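Local coordinates for protein DNA polymerase sliding clamp 3 (PDB 3AIZ) that serves as one subunit of a ring-shaped sliding clamp that encircles DNA and tethers the polymerase and other DNA-processing proteins to it, at residues F46-I51 / G234-F239; D213-A218 / L227-P232. All coordinates share one frame; numbering follows the deposited sequence.

Contact 1: residues F46-I51 / G234-F239; sequences FIDILI and GGYADF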
loop_
_atom_site.group_PDB
_atom_site.type_symbol
_atom_site.label_atom_id
_atom_site.label_comp_id
_atom_site.label_asym_id
_atom_site.label_seq_id
_atom_site.Cartn_x
_atom_site.Cartn_y
_atom_site.Cartn_z
ATOM N N PHE C 46 15.382 -5.412 36.714
ATOM C CA PHE C 46 14.649 -5.545 37.963
ATOM C C PHE C 46 13.489 -4.565 37.968
ATOM O O PHE C 46 13.668 -3.380 37.691
ATOM C CB PHE C 46 15.557 -5.290 39.166
ATOM C CG PHE C 46 14.813 -5.135 40.460
ATOM C CD1 PHE C 46 14.589 -3.878 40.999
ATOM C CD2 PHE C 46 14.328 -6.242 41.134
ATOM C CE1 PHE C 46 13.902 -3.731 42.187
ATOM C CE2 PHE C 46 13.641 -6.101 42.321
ATOM C CZ PHE C 46 13.427 -4.844 42.848
ATOM N N ILE C 47 12.300 -5.062 38.287
ATOM C CA ILE C 47 11.092 -4.256 38.202
ATOM C C ILE C 47 10.462 -4.031 39.570
ATOM O O ILE C 47 10.174 -4.980 40.297
ATOM C CB ILE C 47 10.062 -4.906 37.264
ATOM C CG1 ILE C 47 10.716 -5.247 35.922
ATOM C CG2 ILE C 47 8.859 -3.995 37.078
ATOM C CD1 ILE C 47 9.796 -5.937 34.944
ATOM N N ASP C 48 10.250 -2.766 39.914
ATOM C CA ASP C 48 9.647 -2.410 41.191
ATOM C C ASP C 48 8.451 -1.489 40.981
ATOM O O ASP C 48 8.610 -0.308 40.669
ATOM C CB ASP C 48 10.678 -1.740 42.096
ATOM C CG ASP C 48 10.139 -1.462 43.481
ATOM O OD1 ASP C 48 9.378 -2.304 44.003
ATOM O OD2 ASP C 48 10.478 -0.402 44.049
ATOM N N ILE C 49 7.252 -2.034 41.157
ATOM C CA ILE C 49 6.026 -1.280 40.927
ATOM C C ILE C 49 5.255 -1.027 42.217
ATOM O O ILE C 49 5.148 -1.905 43.073
ATOM C CB ILE C 49 5.103 -2.005 39.929
ATOM C CG1 ILE C 49 5.824 -2.222 38.597
ATOM C CG2 ILE C 49 3.819 -1.216 39.722
ATOM C CD1 ILE C 49 5.021 -3.017 37.588
ATOM N N LEU C 50 4.725 0.184 42.350
ATOM C CA LEU C 50 3.877 0.530 43.482
ATOM C C LEU C 50 2.605 1.217 43.007
ATOM O O LEU C 50 2.651 2.302 42.427
ATOM C CB LEU C 50 4.617 1.437 44.464
ATOM C CG LEU C 50 3.759 1.996 45.602
ATOM C CD1 LEU C 50 3.154 0.870 46.430
ATOM C CD2 LEU C 50 4.570 2.934 46.483
ATOM N N ILE C 51 1.471 0.573 43.251
ATOM C CA ILE C 51 0.176 1.134 42.895
ATOM C C ILE C 51 -0.607 1.432 44.167
ATOM O O ILE C 51 -1.300 0.563 44.693
ATOM C CB ILE C 51 -0.625 0.170 42.005
ATOM C CG1 ILE C 51 0.225 -0.279 40.812
ATOM C CG2 ILE C 51 -1.910 0.825 41.535
ATOM C CD1 ILE C 51 -0.467 -1.268 39.906
ATOM N N GLY C 234 0.417 9.156 42.801
ATOM C CA GLY C 234 1.740 8.949 43.361
ATOM C C GLY C 234 2.315 7.562 43.148
ATOM O O GLY C 234 3.255 7.163 43.835
ATOM N N GLY C 235 1.752 6.823 42.198
ATOM C CA GLY C 235 2.242 5.493 41.887
ATOM C C GLY C 235 3.432 5.547 40.953
ATOM O O GLY C 235 3.813 6.620 40.489
ATOM N N TYR C 236 4.025 4.391 40.679
ATOM C CA TYR C 236 5.155 4.325 39.760
ATOM C C TYR C 236 5.475 2.899 39.323
ATOM O O TYR C 236 5.066 1.928 39.963
ATOM C CB TYR C 236 6.397 4.979 40.377
ATOM C CG TYR C 236 6.832 4.368 41.692
ATOM C CD1 TYR C 236 7.596 3.208 41.723
ATOM C CD2 TYR C 236 6.484 4.954 42.901
ATOM C CE1 TYR C 236 7.996 2.646 42.922
ATOM C CE2 TYR C 236 6.880 4.400 44.105
ATOM C CZ TYR C 236 7.636 3.247 44.110
ATOM O OH TYR C 236 8.032 2.692 45.306
ATOM N N ALA C 237 6.205 2.790 38.219
ATOM C CA ALA C 237 6.688 1.511 37.719
ATOM C C ALA C 237 8.169 1.643 37.387
ATOM O O ALA C 237 8.531 2.193 36.349
ATOM C CB ALA C 237 5.899 1.087 36.492
ATOM N N ASP C 238 9.023 1.147 38.275
ATOM C CA ASP C 238 10.464 1.280 38.100
ATOM C C ASP C 238 11.064 0.126 37.307
ATOM O O ASP C 238 10.769 -1.041 37.566
ATOM C CB ASP C 238 11.164 1.398 39.456
ATOM C CG ASP C 238 10.897 2.726 40.138
ATOM O OD1 ASP C 238 10.392 3.651 39.468
ATOM O OD2 ASP C 238 11.197 2.847 41.346
ATOM N N PHE C 239 11.909 0.464 36.340
ATOM C CA PHE C 239 12.644 -0.535 35.576
ATOM C C PHE C 239 14.144 -0.281 35.680
ATOM O O PHE C 239 14.655 0.701 35.142
ATOM C CB PHE C 239 12.206 -0.522 34.110
ATOM C CG PHE C 239 10.781 -0.946 33.898
ATOM C CD1 PHE C 239 9.741 -0.051 34.086
ATOM C CD2 PHE C 239 10.481 -2.241 33.508
ATOM C CE1 PHE C 239 8.430 -0.439 33.891
ATOM C CE2 PHE C 239 9.170 -2.634 33.313
ATOM C CZ PHE C 239 8.144 -1.731 33.504
#
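Leu50 and Tyr236 face each other in a hydrogen-bonded pair of the antiparallel strands 46-51 and 235-239, their side chains on the same face of the sheet. The Leu50 side chain can be followed outward. Its CB sits over one face of the Tyr236 ring, offset toward the rim, 3.5 Å from CZ, an aliphatic CH-pi contact. CG stands anti to the backbone N (chi1 173°), and beyond it the CD2 branch reaches the ring margin, 3.6 Å from Tyr236 CE2 and nearly as close to OH. Tyr236 CG lies between its own N and carbonyl carbon (chi1 58°), and the ring reaches toward strand 46-51, with Asp48 O near the ring plane at its edge.

Two reciprocal pairs of backbone bonds hold the strands together, at Leu50 with Tyr236 and at Asp48 with Asp238; in the latter, Asp238 N lies 2.8 Å from Asp48 O. The two carboxylates share a face, Asp48 OD2 and Asp238 OD2 being 4.3 Å apart, and each has a cationic partner: Arg37 for Asp48, Arg228 for Asp238. The other face is apolar. Ile47 and Phe239 lie side by side, Ile47 CD1 3.7 Å from Phe239 CE2, while Ile49 CG1 packs on Ala237 CB; Leu18 of helix 8-18 touches both isoleucines.

The chemistry thus differs between the two faces: hydrocarbon lies against the helix, whereas the aspartates carry like charge that the flanking arginines probably offset, across a seam joining strands from the N- and C-terminal halves of the clamp subunit.

Contact 2: residues D213-A218 / L227-P232; sequences DTVEIA and LRYNLP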
loop_
_atom_site.group_PDB
_atom_site.type_symbol
_atom_site.label_atom_id
_atom_site.label_comp_id
_atom_site.label_asym_id
_atom_site.label_seq_id
_atom_site.Cartn_x
_atom_site.Cartn_y
_atom_site.Cartn_z
ATOM N N ASP C 213 1.771 8.819 32.724
ATOM C CA ASP C 213 1.715 10.186 32.216
ATOM C C ASP C 213 3.111 10.710 31.881
ATOM O O ASP C 213 3.385 11.084 30.740
ATOM C CB ASP C 213 1.014 11.110 33.219
ATOM C CG ASP C 213 1.451 10.859 34.659
ATOM O OD1 ASP C 213 2.541 11.331 35.054
ATOM O OD2 ASP C 213 0.693 10.191 35.398
ATOM N N THR C 214 3.989 10.730 32.880
ATOM C CA THR C 214 5.366 11.165 32.681
ATOM C C THR C 214 6.343 10.062 33.076
ATOM O O THR C 214 6.012 9.183 33.869
ATOM C CB THR C 214 5.685 12.440 33.488
ATOM O OG1 THR C 214 5.599 12.162 34.891
ATOM C CG2 THR C 214 4.712 13.555 33.132
ATOM N N VAL C 215 7.548 10.113 32.517
ATOM C CA VAL C 215 8.569 9.113 32.803
ATOM C C VAL C 215 9.883 9.768 33.211
ATOM O O VAL C 215 10.341 10.713 32.571
ATOM C CB VAL C 215 8.811 8.189 31.590
ATOM C CG1 VAL C 215 9.121 9.011 30.345
ATOM C CG2 VAL C 215 9.932 7.204 31.883
ATOM N N GLU C 216 10.485 9.264 34.282
ATOM C CA GLU C 216 11.757 9.791 34.760
ATOM C C GLU C 216 12.907 8.877 34.359
ATOM O O GLU C 216 12.905 7.687 34.667
ATOM C CB GLU C 216 11.724 9.992 36.277
ATOM C CG GLU C 216 10.659 10.979 36.733
ATOM C CD GLU C 216 10.584 11.112 38.242
ATOM O OE1 GLU C 216 11.640 11.018 38.904
ATOM O OE2 GLU C 216 9.466 11.315 38.765
ATOM N N ILE C 217 13.885 9.449 33.662
ATOM C CA ILE C 217 15.032 8.703 33.165
ATOM C C ILE C 217 16.285 9.064 33.954
ATOM O O ILE C 217 16.676 10.229 34.005
ATOM C CB ILE C 217 15.288 9.011 31.680
ATOM C CG1 ILE C 217 13.975 8.970 30.895
ATOM C CG2 ILE C 217 16.309 8.045 31.100
ATOM C CD1 ILE C 217 14.090 9.500 29.481
ATOM N N ALA C 218 16.909 8.066 34.568
ATOM C CA ALA C 218 18.119 8.286 35.355
ATOM C C ALA C 218 19.151 7.204 35.062
ATOM O O ALA C 218 18.808 6.032 34.921
ATOM C CB ALA C 218 17.790 8.323 36.838
ATOM N N LEU C 227 14.320 3.602 34.649
ATOM C CA LEU C 227 13.153 4.190 34.013
ATOM C C LEU C 227 11.977 4.117 34.972
ATOM O O LEU C 227 11.458 3.036 35.252
ATOM C CB LEU C 227 12.813 3.459 32.716
ATOM C CG LEU C 227 13.851 3.498 31.595
ATOM C CD1 LEU C 227 13.431 2.593 30.448
ATOM C CD2 LEU C 227 14.070 4.923 31.112
ATOM N N ARG C 228 11.568 5.268 35.494
ATOM C CA ARG C 228 10.406 5.321 36.368
ATOM C C ARG C 228 9.211 5.883 35.625
ATOM O O ARG C 228 9.129 7.086 35.384
ATOM C CB ARG C 228 10.682 6.168 37.611
ATOM C CG ARG C 228 9.413 6.667 38.287
ATOM C CD ARG C 228 9.685 7.245 39.661
ATOM N NE ARG C 228 10.131 6.220 40.598
ATOM C CZ ARG C 228 10.130 6.368 41.918
ATOM N NH1 ARG C 228 9.696 7.500 42.456
ATOM N NH2 ARG C 228 10.553 5.384 42.701
ATOM N N TYR C 229 8.289 5.005 35.253
ATOM C CA TYR C 229 7.050 5.438 34.631
ATOM C C TYR C 229 6.053 5.832 35.710
ATOM O O TYR C 229 5.464 4.975 36.366
ATOM C CB TYR C 229 6.478 4.336 33.745
ATOM C CG TYR C 229 7.271 4.095 32.482
ATOM C CD1 TYR C 229 8.250 3.111 32.430
ATOM C CD2 TYR C 229 7.039 4.849 31.340
ATOM C CE1 TYR C 229 8.973 2.884 31.275
ATOM C CE2 TYR C 229 7.759 4.631 30.182
ATOM C CZ TYR C 229 8.724 3.646 30.155
ATOM O OH TYR C 229 9.444 3.427 29.002
ATOM N N ASN C 230 5.883 7.136 35.899
ATOM C CA ASN C 230 4.973 7.653 36.912
ATOM C C ASN C 230 3.534 7.216 36.678
ATOM O O ASN C 230 3.067 7.155 35.540
ATOM C CB ASN C 230 5.052 9.179 36.977
ATOM C CG ASN C 230 6.410 9.675 37.434
ATOM O OD1 ASN C 230 6.935 10.653 36.901
ATOM N ND2 ASN C 230 6.988 9.000 38.424
ATOM N N LEU C 231 2.837 6.911 37.767
ATOM C CA LEU C 231 1.439 6.512 37.702
ATOM C C LEU C 231 0.591 7.469 38.526
ATOM O O LEU C 231 1.097 8.115 39.444
ATOM C CB LEU C 231 1.269 5.084 38.222
ATOM C CG LEU C 231 1.940 3.978 37.408
ATOM C CD1 LEU C 231 1.900 2.663 38.166
ATOM C CD2 LEU C 231 1.281 3.841 36.042
ATOM N N PRO C 232 -0.704 7.566 38.198
ATOM C CA PRO C 232 -1.631 8.421 38.946
ATOM C C PRO C 232 -1.599 8.125 40.443
ATOM O O PRO C 232 -1.264 7.011 40.847
ATOM C CB PRO C 232 -2.995 8.042 38.365
ATOM C CG PRO C 232 -2.692 7.597 36.978
ATOM C CD PRO C 232 -1.356 6.913 37.049
#
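Glu216 and Arg228 form the central hydrogen-bonded pair of this antiparallel hairpin, and both of their backbone bonds are nearly straight. Glu216 N donates to Arg228 O at 2.8 Å, with 170° at the hydrogen, and Arg228 N returns the bond to Glu216 O at 2.9 Å. Closer to the open end of the hairpin, Asn230 N donates to Thr214 O, approaching nearly along the C=O axis although the angle at the hydrogen is a more bent 138°. Beside this bond the Asn230 side chain lies between Thr214 and Glu216, crossing the glutamate at about a right angle. The side chain of Arg228 turns to other partners, Asp238 and the ring of Tyr236.

On the other face the pairing is apolar. Val215 CG2, anti to its backbone N, rests over one face of the Tyr229 ring, 3.9 Å from the ring centroid and 18° off the normal, a CH-pi contact displaced toward the rim. Val215 CB also meets Tyr229 CD2, at 3.8 Å. At the next non-hydrogen-bonded pair, two residues along, Ile217 and Leu227 lie side by side, and Ile217 CG2 touches Leu227 CD2 at 3.8 Å.

Helix 136-149 packs against this apolar face, with Phe139 touching Val215, Ile217 and Tyr229, while Tyr229 OH is hydrogen-bonded to Thr205. In the sheet, strand 214-220 pairs on its other side with strand 130-135, and strand 223-231 with strand 235-241, so the hairpin is an interior part of the long sheet, with helix 136-149 on its Val215-Tyr229 face.

The two contacts, their centres about 9 Å apart, belong to one continuous antiparallel sheet in which strand 235-241 of contact 1 adjoins strand 223-231 of contact 2. The backbone continues the pairing, with Phe239 N 2.8 Å from Leu227 O in a probable hydrogen bond. Side chains join them too: the salt bridge from Arg228 NE to Asp238 OD1, 2.8 Å long, ties one contact to the other, while Arg228 NH2 lies 3.8 Å from Tyr236 CE1. Contact 2 is a local hairpin, whereas contact 1 pairs strands 183 residues apart in sequence. Together they illustrate how one sheet runs through both halves of a PCNA subunit.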